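Local atomic coordinates of putative uncharacterized protein (Mycobacterium avium, PDB entry 2Z6V), a protein that probably acts as a sulfotransferase, moving a sulfo group to an acceptor whose identity is not known. Residues D25-A30 with F34-Q39; C140-P145 with L159-E164; R212-L217 with M309-Y314; D342-M347 with N368-H373. All coordinates share one frame; numbering follows the deposited sequence.

Contact 1: residues D25-A30 with F34-Q39; sequences DNITTA and FKLAAQ
Ile27 and Leu36 meet with their side chains at about a right angle. The touching atoms are Ile27 CD1 and Leu36 CD2, 3.8 Å apart. Ile27 reaches across with CG1, which stands anti to the carbonyl carbon, and the chain is extended beyond it. This puts CD1 at the front, while Ile27 CG2 stays farther back. Leu36 sends its CB directly toward the loop. The other branch, Leu36 CD1, turns off and lies 5.9 Å from Ile27 CD1. The meeting is therefore one methyl against one methyl. Both residues are buried.

The second link is close to the backbone. Phe34 N donates to Ala30 O at 3.0 Å, with an N-H...O angle of 151°. This is an ordinary i to i+4 bond in the first turn of helix 30-41. The loop 25-29 thus runs into the helix that it packs against. Thr29 holds the N-cap position, and its OG1 makes a weak bond to Asp31 N. Asp32 OD2 accepts from Thr29 N and also from Thr28 N.

Phe34 touches Ala30 with its base only. Phe34 CB lies 3.7 Å from Ala30 O. With CG anti to the backbone N (chi1 -177°), the ring leads away from the loop and meets the ring of Trp51. Helix 70-96 packs against the contact. Ile27 rests on Leu77 of that helix, Leu36 on Thr81 and Phe34 on Leu84.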
# COMPACT_ATOMS: atom_id res chain seq x y z
N ASP A 25 17.56 22.85 1.18
CA ASP A 25 18.29 23.60 2.19
C ASP A 25 17.35 24.64 2.80
O ASP A 25 17.39 24.90 4.00
CB ASP A 25 19.49 24.31 1.57
CG ASP A 25 20.46 23.33 0.91
OD1 ASP A 25 21.13 22.56 1.64
OD2 ASP A 25 20.55 23.33 -0.33
N ASN A 26 16.49 25.20 1.95
CA ASN A 26 15.54 26.22 2.37
C ASN A 26 14.13 25.68 2.58
O ASN A 26 13.15 26.44 2.52
CB ASN A 26 15.51 27.34 1.32
CG ASN A 26 16.90 27.87 0.98
OD1 ASN A 26 17.07 28.65 0.03
ND2 ASN A 26 17.90 27.46 1.76
N ILE A 27 14.01 24.38 2.82
CA ILE A 27 12.71 23.77 3.05
C ILE A 27 12.44 23.66 4.54
O ILE A 27 12.94 22.75 5.22
CB ILE A 27 12.61 22.38 2.40
CG1 ILE A 27 12.59 22.52 0.88
CG2 ILE A 27 11.36 21.65 2.90
CD1 ILE A 27 12.39 21.23 0.14
N THR A 28 11.65 24.59 5.06
CA THR A 28 11.34 24.62 6.48
C THR A 28 9.86 24.30 6.77
O THR A 28 9.54 23.82 7.86
CB THR A 28 11.75 25.99 7.09
OG1 THR A 28 11.31 26.08 8.45
CG2 THR A 28 11.16 27.14 6.28
N THR A 29 8.98 24.56 5.81
CA THR A 29 7.56 24.30 6.00
C THR A 29 6.92 23.49 4.87
O THR A 29 7.53 23.24 3.83
CB THR A 29 6.75 25.60 6.12
OG1 THR A 29 6.72 26.27 4.85
CG2 THR A 29 7.36 26.51 7.16
N ALA A 30 5.67 23.09 5.09
CA ALA A 30 4.92 22.33 4.10
C ALA A 30 4.70 23.19 2.86
O ALA A 30 4.67 22.68 1.74
CB ALA A 30 3.59 21.90 4.67
N PHE A 34 5.47 22.68 -1.12
CA PHE A 34 4.48 22.95 -2.14
C PHE A 34 5.08 23.79 -3.26
O PHE A 34 4.89 23.48 -4.44
CB PHE A 34 3.28 23.70 -1.55
CG PHE A 34 2.18 23.95 -2.54
CD1 PHE A 34 1.12 23.07 -2.66
CD2 PHE A 34 2.22 25.07 -3.37
CE1 PHE A 34 0.11 23.30 -3.60
CE2 PHE A 34 1.21 25.31 -4.31
CZ PHE A 34 0.16 24.42 -4.43
N LYS A 35 5.82 24.84 -2.91
CA LYS A 35 6.42 25.71 -3.92
C LYS A 35 7.34 24.93 -4.86
O LYS A 35 7.32 25.14 -6.07
CB LYS A 35 7.22 26.84 -3.27
CG LYS A 35 6.37 27.84 -2.50
CD LYS A 35 7.22 29.02 -2.05
CE LYS A 35 6.48 29.91 -1.06
NZ LYS A 35 6.21 29.20 0.23
N LEU A 36 8.14 24.04 -4.28
CA LEU A 36 9.07 23.24 -5.06
C LEU A 36 8.30 22.34 -6.03
O LEU A 36 8.66 22.23 -7.21
CB LEU A 36 9.96 22.42 -4.13
CG LEU A 36 11.08 21.59 -4.75
CD1 LEU A 36 11.97 22.47 -5.62
CD2 LEU A 36 11.89 20.91 -3.64
N ALA A 37 7.25 21.69 -5.53
CA ALA A 37 6.43 20.81 -6.35
C ALA A 37 5.77 21.61 -7.49
O ALA A 37 5.62 21.11 -8.60
CB ALA A 37 5.36 20.14 -5.49
N ALA A 38 5.37 22.84 -7.19
CA ALA A 38 4.74 23.70 -8.18
C ALA A 38 5.79 24.10 -9.21
O ALA A 38 5.50 24.27 -10.40
CB ALA A 38 4.18 24.94 -7.50
N GLN A 39 7.01 24.24 -8.73
CA GLN A 39 8.14 24.62 -9.56
C GLN A 39 8.43 23.50 -10.54
O GLN A 39 8.46 23.72 -11.75
CB GLN A 39 9.34 24.86 -8.65
CG GLN A 39 10.51 25.57 -9.27
CD GLN A 39 11.57 25.89 -8.21
OE1 GLN A 39 11.29 26.58 -7.22
NE2 GLN A 39 12.79 25.38 -8.42

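Contact 2: residues C140-P145 with L159-E164; sequences CVHPIP and LALLDE
Leu161 reaches from helix 156-166 to Val141 and His142 of the loop. Its CB already points toward them, yet Leu161 CB stays 6.1 Å from His142 CD2. The next atom, Leu161 CG, comes to 4.8 Å from Val141 CG1, still short of close contact. The two branches then part. Leu161 CD2 carries the contact, 4.2 Å from Val141 CG1 and 4.4 Å from His142 CD2. It approaches the imidazole obliquely. Leu161 CD1 lies on the Val141 side and comes no nearer than 4.9 Å, to Val141 CG2. The Val141 and Leu161 side chains run at a slant to each other.

The two loop residues also pack on each other. Val141 CG1 is anti to the backbone N (chi1 172°), and it sits 3.5 Å above the His142 ring plane, over the ring centre. One methyl therefore covers a face of the imidazole and also meets the leucine tip.

The loop follows strand 132-134, an outermost strand of the parallel five-stranded sheet of this sulfotransferase-family fold. It leads on to helix 156-166, so the contact folds this connection back against its own helix. It is a light touch of carbon atoms at the surface, with 82 Å² buried over both sides. Polar bonds add to this. Val141 O accepts from Arg86 NE of helix 70-96. Pro145, which follows a cis peptide bond, offers its O to Arg157 NH1, near the start of helix 156-166. Pro143 and Ile144 pack against helices 70-96 and 224-238.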
# COMPACT_ATOMS: atom_id res chain seq x y z
N CYS A 140 1.70 5.35 -10.15
CA CYS A 140 1.84 6.02 -8.88
C CYS A 140 3.09 6.90 -8.89
O CYS A 140 3.43 7.54 -7.90
CB CYS A 140 1.91 5.00 -7.75
SG CYS A 140 0.32 4.20 -7.47
N VAL A 141 3.76 6.94 -10.04
CA VAL A 141 4.94 7.76 -10.23
C VAL A 141 4.61 8.84 -11.26
O VAL A 141 4.85 10.03 -11.03
CB VAL A 141 6.14 6.91 -10.74
CG1 VAL A 141 7.32 7.81 -11.12
CG2 VAL A 141 6.56 5.94 -9.65
N HIS A 142 4.06 8.43 -12.40
CA HIS A 142 3.68 9.36 -13.46
C HIS A 142 2.25 9.09 -13.93
O HIS A 142 2.04 8.58 -15.03
CB HIS A 142 4.64 9.23 -14.64
CG HIS A 142 6.06 9.51 -14.29
ND1 HIS A 142 6.45 10.62 -13.57
CD2 HIS A 142 7.20 8.83 -14.57
CE1 HIS A 142 7.76 10.62 -13.43
NE2 HIS A 142 8.24 9.54 -14.02
N PRO A 143 1.25 9.46 -13.11
CA PRO A 143 -0.17 9.25 -13.44
C PRO A 143 -0.74 9.98 -14.65
O PRO A 143 -1.52 9.41 -15.42
CB PRO A 143 -0.88 9.64 -12.15
CG PRO A 143 -0.03 10.75 -11.63
CD PRO A 143 1.38 10.20 -11.84
N ILE A 144 -0.34 11.24 -14.82
CA ILE A 144 -0.85 12.09 -15.90
C ILE A 144 0.10 12.22 -17.08
O ILE A 144 1.28 12.51 -16.90
CB ILE A 144 -1.16 13.51 -15.34
CG1 ILE A 144 -2.15 13.40 -14.18
CG2 ILE A 144 -1.70 14.42 -16.44
CD1 ILE A 144 -3.40 12.60 -14.50
N PRO A 145 -0.40 12.01 -18.32
CA PRO A 145 -1.78 11.67 -18.73
C PRO A 145 -1.98 10.15 -18.68
O PRO A 145 -1.04 9.40 -18.89
CB PRO A 145 -1.88 12.21 -20.16
CG PRO A 145 -0.63 13.05 -20.35
CD PRO A 145 0.40 12.37 -19.49
N LEU A 159 8.19 1.90 -19.43
CA LEU A 159 9.45 1.37 -19.92
C LEU A 159 10.64 2.12 -19.33
O LEU A 159 11.63 1.50 -18.93
CB LEU A 159 9.49 1.43 -21.45
CG LEU A 159 8.41 0.57 -22.13
CD1 LEU A 159 8.67 0.55 -23.64
CD2 LEU A 159 8.43 -0.85 -21.56
N ALA A 160 10.54 3.44 -19.27
CA ALA A 160 11.61 4.27 -18.72
C ALA A 160 11.87 3.89 -17.27
O ALA A 160 13.01 3.84 -16.83
CB ALA A 160 11.24 5.74 -18.81
N LEU A 161 10.81 3.64 -16.53
CA LEU A 161 10.91 3.27 -15.13
C LEU A 161 11.63 1.92 -15.00
O LEU A 161 12.40 1.70 -14.07
CB LEU A 161 9.51 3.19 -14.53
CG LEU A 161 9.24 3.99 -13.26
CD1 LEU A 161 9.88 3.29 -12.07
CD2 LEU A 161 9.78 5.40 -13.45
N LEU A 162 11.34 1.03 -15.94
CA LEU A 162 11.94 -0.30 -15.97
C LEU A 162 13.40 -0.21 -16.34
O LEU A 162 14.23 -0.94 -15.82
CB LEU A 162 11.22 -1.18 -16.99
CG LEU A 162 9.85 -1.75 -16.58
CD1 LEU A 162 9.11 -2.28 -17.80
CD2 LEU A 162 10.07 -2.84 -15.55
N ASP A 163 13.70 0.70 -17.25
CA ASP A 163 15.07 0.84 -17.70
C ASP A 163 16.00 1.50 -16.70
O ASP A 163 17.16 1.11 -16.61
CB ASP A 163 15.12 1.59 -19.03
CG ASP A 163 16.33 1.21 -19.85
OD1 ASP A 163 16.45 0.00 -20.17
OD2 ASP A 163 17.15 2.09 -20.16
N GLU A 164 15.52 2.48 -15.94
CA GLU A 164 16.40 3.11 -14.97
C GLU A 164 16.47 2.23 -13.73
O GLU A 164 17.28 2.45 -12.84
CB GLU A 164 15.92 4.51 -14.59
CG GLU A 164 14.70 4.57 -13.68
CD GLU A 164 14.47 5.98 -13.13
OE1 GLU A 164 13.42 6.21 -12.48
OE2 GLU A 164 15.34 6.85 -13.35

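Contact 3: residues R212-L217 with M309-Y314; sequences RYARWL and MWQMRY. With PLM (palmitic acid), chain C.
Gln311 NE2 touches Ala214 CB across the contact and is placed to give a hydrogen bond to O1 of the bound palmitic acid. The distance from Gln311 NE2 to palmitic acid O1 is 3.3 Å, with an N-H...O angle of 157°. The amide placement is doubtful, because its oxygen is modelled too close to the ligand chain. A weak bond to Asp205 OD2 is a second hold on the same nitrogen. The Gln311 chain is extended beyond CG, which carries the amide toward the carboxyl end of the ligand.

Trp310 reaches across from helix 301-326. Its CG is anti to the backbone N, and its six-membered ring points at helix 212-219. Ala214 O lies at the ring edge, in plane, 3.5 Å from Trp310 CH2. Ala214 CB lies off the ring plane, 4.2 Å from Trp310 CZ3.

The helix segments run nearly parallel, at 18°, with their axes 11.7 Å apart, so the large indole spans a wide gap. This pair joins helix 212-219 to the long helix 301-326 in the sulfotransferase-family region, beside the palmitic acid.

Both faces of the indole are occupied. Arg215 NH1 lies 3.5 Å above one face of the Trp310 ring, toward the rim. The guanidinium plane is turned 30° from the indole. Arg215 CG also touches the ring, 3.9 Å from Trp310 CZ2. The opposite face takes Tyr314 CE1, again near the rim. Tyr314 OH is bonded to Asp219 OD1, and Phe218 meets both aromatic rings.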
# COMPACT_ATOMS: atom_id res chain seq x y z
N ARG A 212 4.74 9.62 16.20
CA ARG A 212 3.79 10.72 16.25
C ARG A 212 2.92 10.74 15.00
O ARG A 212 1.70 10.84 15.09
CB ARG A 212 4.51 12.07 16.38
CG ARG A 212 3.52 13.25 16.33
CD ARG A 212 4.19 14.61 16.46
NE ARG A 212 5.21 14.84 15.44
CZ ARG A 212 5.60 16.05 15.03
NH1 ARG A 212 5.05 17.14 15.55
NH2 ARG A 212 6.55 16.15 14.10
N TYR A 213 3.54 10.63 13.83
CA TYR A 213 2.77 10.64 12.59
C TYR A 213 1.76 9.49 12.55
O TYR A 213 0.61 9.69 12.17
CB TYR A 213 3.69 10.56 11.36
CG TYR A 213 2.93 10.51 10.06
CD1 TYR A 213 2.40 11.67 9.49
CD2 TYR A 213 2.65 9.29 9.45
CE1 TYR A 213 1.61 11.61 8.34
CE2 TYR A 213 1.86 9.22 8.30
CZ TYR A 213 1.34 10.38 7.75
OH TYR A 213 0.52 10.30 6.65
N ALA A 214 2.18 8.30 12.95
CA ALA A 214 1.29 7.14 12.95
C ALA A 214 0.12 7.26 13.94
O ALA A 214 -0.97 6.78 13.67
CB ALA A 214 2.09 5.87 13.26
N ARG A 215 0.35 7.90 15.08
CA ARG A 215 -0.71 8.04 16.06
C ARG A 215 -1.70 9.08 15.58
O ARG A 215 -2.90 8.98 15.85
CB ARG A 215 -0.15 8.43 17.43
CG ARG A 215 0.75 7.36 18.06
CD ARG A 215 1.16 7.72 19.49
NE ARG A 215 0.11 7.40 20.45
CZ ARG A 215 -0.04 6.21 21.04
NH1 ARG A 215 0.81 5.22 20.78
NH2 ARG A 215 -1.04 6.01 21.89
N TRP A 216 -1.21 10.06 14.84
CA TRP A 216 -2.07 11.11 14.32
C TRP A 216 -2.97 10.51 13.26
O TRP A 216 -4.18 10.74 13.25
CB TRP A 216 -1.24 12.22 13.67
CG TRP A 216 -2.07 13.18 12.86
CD1 TRP A 216 -2.91 14.15 13.35
CD2 TRP A 216 -2.17 13.24 11.43
NE1 TRP A 216 -3.52 14.81 12.30
CE2 TRP A 216 -3.09 14.28 11.12
CE3 TRP A 216 -1.57 12.53 10.38
CZ2 TRP A 216 -3.42 14.62 9.80
CZ3 TRP A 216 -1.90 12.87 9.07
CH2 TRP A 216 -2.82 13.91 8.79
N LEU A 217 -2.35 9.73 12.38
CA LEU A 217 -3.04 9.09 11.28
C LEU A 217 -4.18 8.19 11.74
O LEU A 217 -5.29 8.30 11.24
CB LEU A 217 -2.05 8.27 10.45
CG LEU A 217 -2.59 7.69 9.15
CD1 LEU A 217 -2.95 8.82 8.18
CD2 LEU A 217 -1.55 6.77 8.54
N MET A 309 3.16 -3.82 17.52
CA MET A 309 2.04 -4.42 18.23
C MET A 309 0.85 -3.48 18.24
O MET A 309 -0.29 -3.89 18.02
CB MET A 309 2.45 -4.74 19.67
CG MET A 309 1.32 -5.26 20.53
SD MET A 309 1.81 -5.38 22.26
CE MET A 309 2.88 -6.80 22.22
N TRP A 310 1.12 -2.21 18.52
CA TRP A 310 0.10 -1.17 18.56
C TRP A 310 -0.56 -1.03 17.18
O TRP A 310 -1.79 -0.95 17.08
CB TRP A 310 0.76 0.15 18.97
CG TRP A 310 -0.14 1.35 18.94
CD1 TRP A 310 -0.92 1.82 19.95
CD2 TRP A 310 -0.30 2.26 17.84
NE1 TRP A 310 -1.56 2.98 19.56
CE2 TRP A 310 -1.20 3.26 18.27
CE3 TRP A 310 0.22 2.32 16.54
CZ2 TRP A 310 -1.59 4.32 17.44
CZ3 TRP A 310 -0.16 3.38 15.72
CH2 TRP A 310 -1.06 4.36 16.17
N GLN A 311 0.25 -1.02 16.14
CA GLN A 311 -0.26 -0.90 14.78
C GLN A 311 -1.09 -2.11 14.37
O GLN A 311 -2.14 -1.97 13.74
CB GLN A 311 0.89 -0.69 13.80
CG GLN A 311 1.36 0.74 13.71
CD GLN A 311 2.40 0.93 12.62
OE1 GLN A 311 2.33 0.29 11.58
NE2 GLN A 311 3.35 1.81 12.85
N MET A 312 -0.61 -3.30 14.71
CA MET A 312 -1.34 -4.51 14.37
C MET A 312 -2.71 -4.53 15.02
O MET A 312 -3.68 -4.98 14.41
CB MET A 312 -0.54 -5.76 14.77
CG MET A 312 0.65 -6.02 13.86
SD MET A 312 0.15 -6.14 12.13
CE MET A 312 0.69 -7.79 11.69
N ARG A 313 -2.81 -4.05 16.26
CA ARG A 313 -4.10 -4.04 16.95
C ARG A 313 -5.16 -3.33 16.10
O ARG A 313 -6.28 -3.82 15.96
CB ARG A 313 -3.97 -3.36 18.32
CG ARG A 313 -5.28 -3.29 19.08
CD ARG A 313 -5.06 -3.06 20.57
NE ARG A 313 -4.24 -1.88 20.86
CZ ARG A 313 -4.58 -0.63 20.55
NH1 ARG A 313 -5.73 -0.39 19.93
NH2 ARG A 313 -3.78 0.38 20.87
N TYR A 314 -4.81 -2.18 15.53
CA TYR A 314 -5.74 -1.45 14.69
C TYR A 314 -6.06 -2.23 13.42
O TYR A 314 -7.18 -2.17 12.91
CB TYR A 314 -5.16 -0.09 14.29
CG TYR A 314 -5.18 0.95 15.37
CD1 TYR A 314 -4.31 0.88 16.46
CD2 TYR A 314 -6.04 2.04 15.29
CE1 TYR A 314 -4.29 1.88 17.42
CE2 TYR A 314 -6.03 3.03 16.25
CZ TYR A 314 -5.16 2.96 17.31
OH TYR A 314 -5.13 3.99 18.22
C1 PLM C . 4.97 2.29 8.87
O1 PLM C . 4.93 2.59 10.09
O2 PLM C . 5.22 3.07 7.93
C2 PLM C . 4.70 0.83 8.49
C3 PLM C . 3.42 0.31 9.16
C4 PLM C . 3.05 -1.10 8.70
C5 PLM C . 2.78 -1.15 7.19
C6 PLM C . 4.08 -1.23 6.39
C7 PLM C . 3.81 -0.95 4.91
C8 PLM C . 3.52 0.53 4.68
C9 PLM C . 2.39 0.69 3.66
CA PLM C . 2.67 -0.11 2.38
CB PLM C . 1.38 -0.35 1.59
CC PLM C . 0.35 -1.05 2.48
CD PLM C . -0.35 -0.04 3.39
CE PLM C . -0.98 -0.70 4.62
CF PLM C . 0.11 -1.30 5.51
CG PLM C . -0.46 -1.84 6.82

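Contact 4: residues D342-M347 with N368-H373; sequences DPMDVM and NWLAHH
Apolar contact joins the two segments, and Leu370 provides one whole side of it. Leu370 CD1 and CD2 close on Pro343 CG at 3.6 Å and 3.7 Å. The proline carbon faces the fork, about equally far from both methyls. Leu370 CD1 also meets Met344, at 3.7 Å from Met344 CG and 3.9 Å from Met344 SD. The methionine chain bends at chi2 and chi3, and its CG and sulfur both come up to the leucine methyl. Both pairs of side chains meet at a slant. Pro343 and Met344 are buried.

Polar bonds lie within each segment. His373 ND1 donates to Trp369 O at 2.7 Å, with an N-H...O angle of 160°. The acceptor lies in the plane of the imidazole. This bond uses a carbonyl in the last turn of helix 360-371. In the other segment, Met347 N bonds to Pro343 O at 3.0 Å. Asp342 precedes that helix at its N-cap position.

One aromatic overlap accompanies the histidine bond. His373 ND1 lies 3.4 Å above the Trp369 ring, over its centre.

The contact sets the first turn of helix 343-353 against the last turn of helix 360-371. Met344 extends the packing to Met366 and Arg367 of the latter. Met347 and Trp369 both rest on helix 120-126. Just before Asp342, helix 336-341 follows strand 331-335, an outermost strand of the parallel sheet.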
# COMPACT_ATOMS: atom_id res chain seq x y z
N ASP A 342 -3.07 -24.17 -2.57
CA ASP A 342 -3.85 -24.21 -3.80
C ASP A 342 -4.51 -22.88 -4.13
O ASP A 342 -5.68 -22.66 -3.83
CB ASP A 342 -4.90 -25.32 -3.69
CG ASP A 342 -5.59 -25.60 -5.01
OD1 ASP A 342 -5.09 -25.12 -6.06
OD2 ASP A 342 -6.62 -26.31 -5.00
N PRO A 343 -3.75 -21.97 -4.75
CA PRO A 343 -4.25 -20.65 -5.13
C PRO A 343 -5.39 -20.67 -6.15
O PRO A 343 -6.33 -19.88 -6.04
CB PRO A 343 -2.99 -19.95 -5.66
CG PRO A 343 -2.20 -21.08 -6.23
CD PRO A 343 -2.34 -22.13 -5.15
N MET A 344 -5.31 -21.56 -7.13
CA MET A 344 -6.35 -21.64 -8.15
C MET A 344 -7.71 -21.95 -7.52
O MET A 344 -8.74 -21.50 -8.01
CB MET A 344 -6.02 -22.70 -9.20
CG MET A 344 -5.02 -22.23 -10.24
SD MET A 344 -5.44 -20.59 -10.88
CE MET A 344 -6.68 -20.97 -12.11
N ASP A 345 -7.70 -22.72 -6.43
CA ASP A 345 -8.95 -23.04 -5.76
C ASP A 345 -9.53 -21.77 -5.16
O ASP A 345 -10.74 -21.51 -5.27
CB ASP A 345 -8.74 -24.06 -4.65
CG ASP A 345 -10.03 -24.36 -3.89
OD1 ASP A 345 -11.03 -24.73 -4.54
OD2 ASP A 345 -10.04 -24.22 -2.65
N VAL A 346 -8.68 -20.98 -4.52
CA VAL A 346 -9.11 -19.72 -3.91
C VAL A 346 -9.72 -18.79 -4.97
O VAL A 346 -10.75 -18.17 -4.73
CB VAL A 346 -7.95 -18.98 -3.23
CG1 VAL A 346 -8.44 -17.65 -2.70
CG2 VAL A 346 -7.39 -19.82 -2.08
N MET A 347 -9.09 -18.71 -6.13
CA MET A 347 -9.57 -17.84 -7.19
C MET A 347 -10.99 -18.19 -7.64
O MET A 347 -11.85 -17.30 -7.73
CB MET A 347 -8.62 -17.89 -8.40
CG MET A 347 -7.17 -17.49 -8.08
SD MET A 347 -6.99 -15.90 -7.18
CE MET A 347 -7.61 -14.73 -8.39
N ASN A 368 -0.69 -20.09 -16.07
CA ASN A 368 0.57 -19.79 -16.71
C ASN A 368 1.43 -18.93 -15.80
O ASN A 368 2.66 -19.07 -15.77
CB ASN A 368 0.35 -19.06 -18.03
CG ASN A 368 1.61 -18.39 -18.54
OD1 ASN A 368 2.63 -19.04 -18.74
ND2 ASN A 368 1.54 -17.08 -18.74
N TRP A 369 0.79 -18.03 -15.05
CA TRP A 369 1.52 -17.16 -14.14
C TRP A 369 2.12 -17.97 -13.00
O TRP A 369 3.30 -17.84 -12.69
CB TRP A 369 0.60 -16.08 -13.57
CG TRP A 369 1.37 -14.99 -12.86
CD1 TRP A 369 1.93 -13.89 -13.43
CD2 TRP A 369 1.76 -14.98 -11.49
NE1 TRP A 369 2.66 -13.19 -12.50
CE2 TRP A 369 2.57 -13.84 -11.29
CE3 TRP A 369 1.50 -15.82 -10.40
CZ2 TRP A 369 3.13 -13.52 -10.05
CZ3 TRP A 369 2.06 -15.51 -9.16
CH2 TRP A 369 2.86 -14.36 -9.00
N LEU A 370 1.31 -18.82 -12.37
CA LEU A 370 1.76 -19.65 -11.26
C LEU A 370 2.90 -20.59 -11.64
O LEU A 370 3.81 -20.86 -10.84
CB LEU A 370 0.61 -20.48 -10.71
CG LEU A 370 -0.45 -19.75 -9.89
CD1 LEU A 370 -1.70 -20.62 -9.75
CD2 LEU A 370 0.14 -19.40 -8.52
N ALA A 371 2.85 -21.10 -12.87
CA ALA A 371 3.86 -22.02 -13.36
C ALA A 371 5.21 -21.32 -13.43
O ALA A 371 6.24 -21.92 -13.14
CB ALA A 371 3.47 -22.53 -14.73
N HIS A 372 5.19 -20.05 -13.81
CA HIS A 372 6.41 -19.27 -13.95
C HIS A 372 6.79 -18.51 -12.68
O HIS A 372 7.77 -17.77 -12.67
CB HIS A 372 6.27 -18.29 -15.12
CG HIS A 372 6.10 -18.97 -16.44
ND1 HIS A 372 5.92 -18.28 -17.62
CD2 HIS A 372 6.10 -20.29 -16.78
CE1 HIS A 372 5.82 -19.13 -18.62
NE2 HIS A 372 5.92 -20.36 -18.14
N HIS A 373 6.02 -18.69 -11.62
CA HIS A 373 6.33 -18.01 -10.37
C HIS A 373 6.10 -18.91 -9.17
O HIS A 373 5.13 -18.75 -8.43
CB HIS A 373 5.49 -16.73 -10.24
CG HIS A 373 5.74 -15.73 -11.32
ND1 HIS A 373 5.08 -15.76 -12.53
CD2 HIS A 373 6.59 -14.67 -11.38
CE1 HIS A 373 5.51 -14.77 -13.29
NE2 HIS A 373 6.43 -14.09 -12.62

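How the contacts relate
The four contacts follow one another along the chain and none touches another. Contact 3 is the one at the ligand, where Gln311 lies against the palmitic acid. In contact 2 the Val141 side chain is about 14 Å from the same molecule. Contacts 1 and 2 share a neighbour, helix 70-96, although their centres are 23 Å apart. Contact 1 comes within about 10 Å of contact 3, nearest atoms. Contact 4 lies far from contact 1, centres about 46 Å apart, on opposite sides of the chain's centre. Contacts 2 and 4 follow, in chain order, the two outermost strands of the sheet; their nearest atoms are about 12 Å apart.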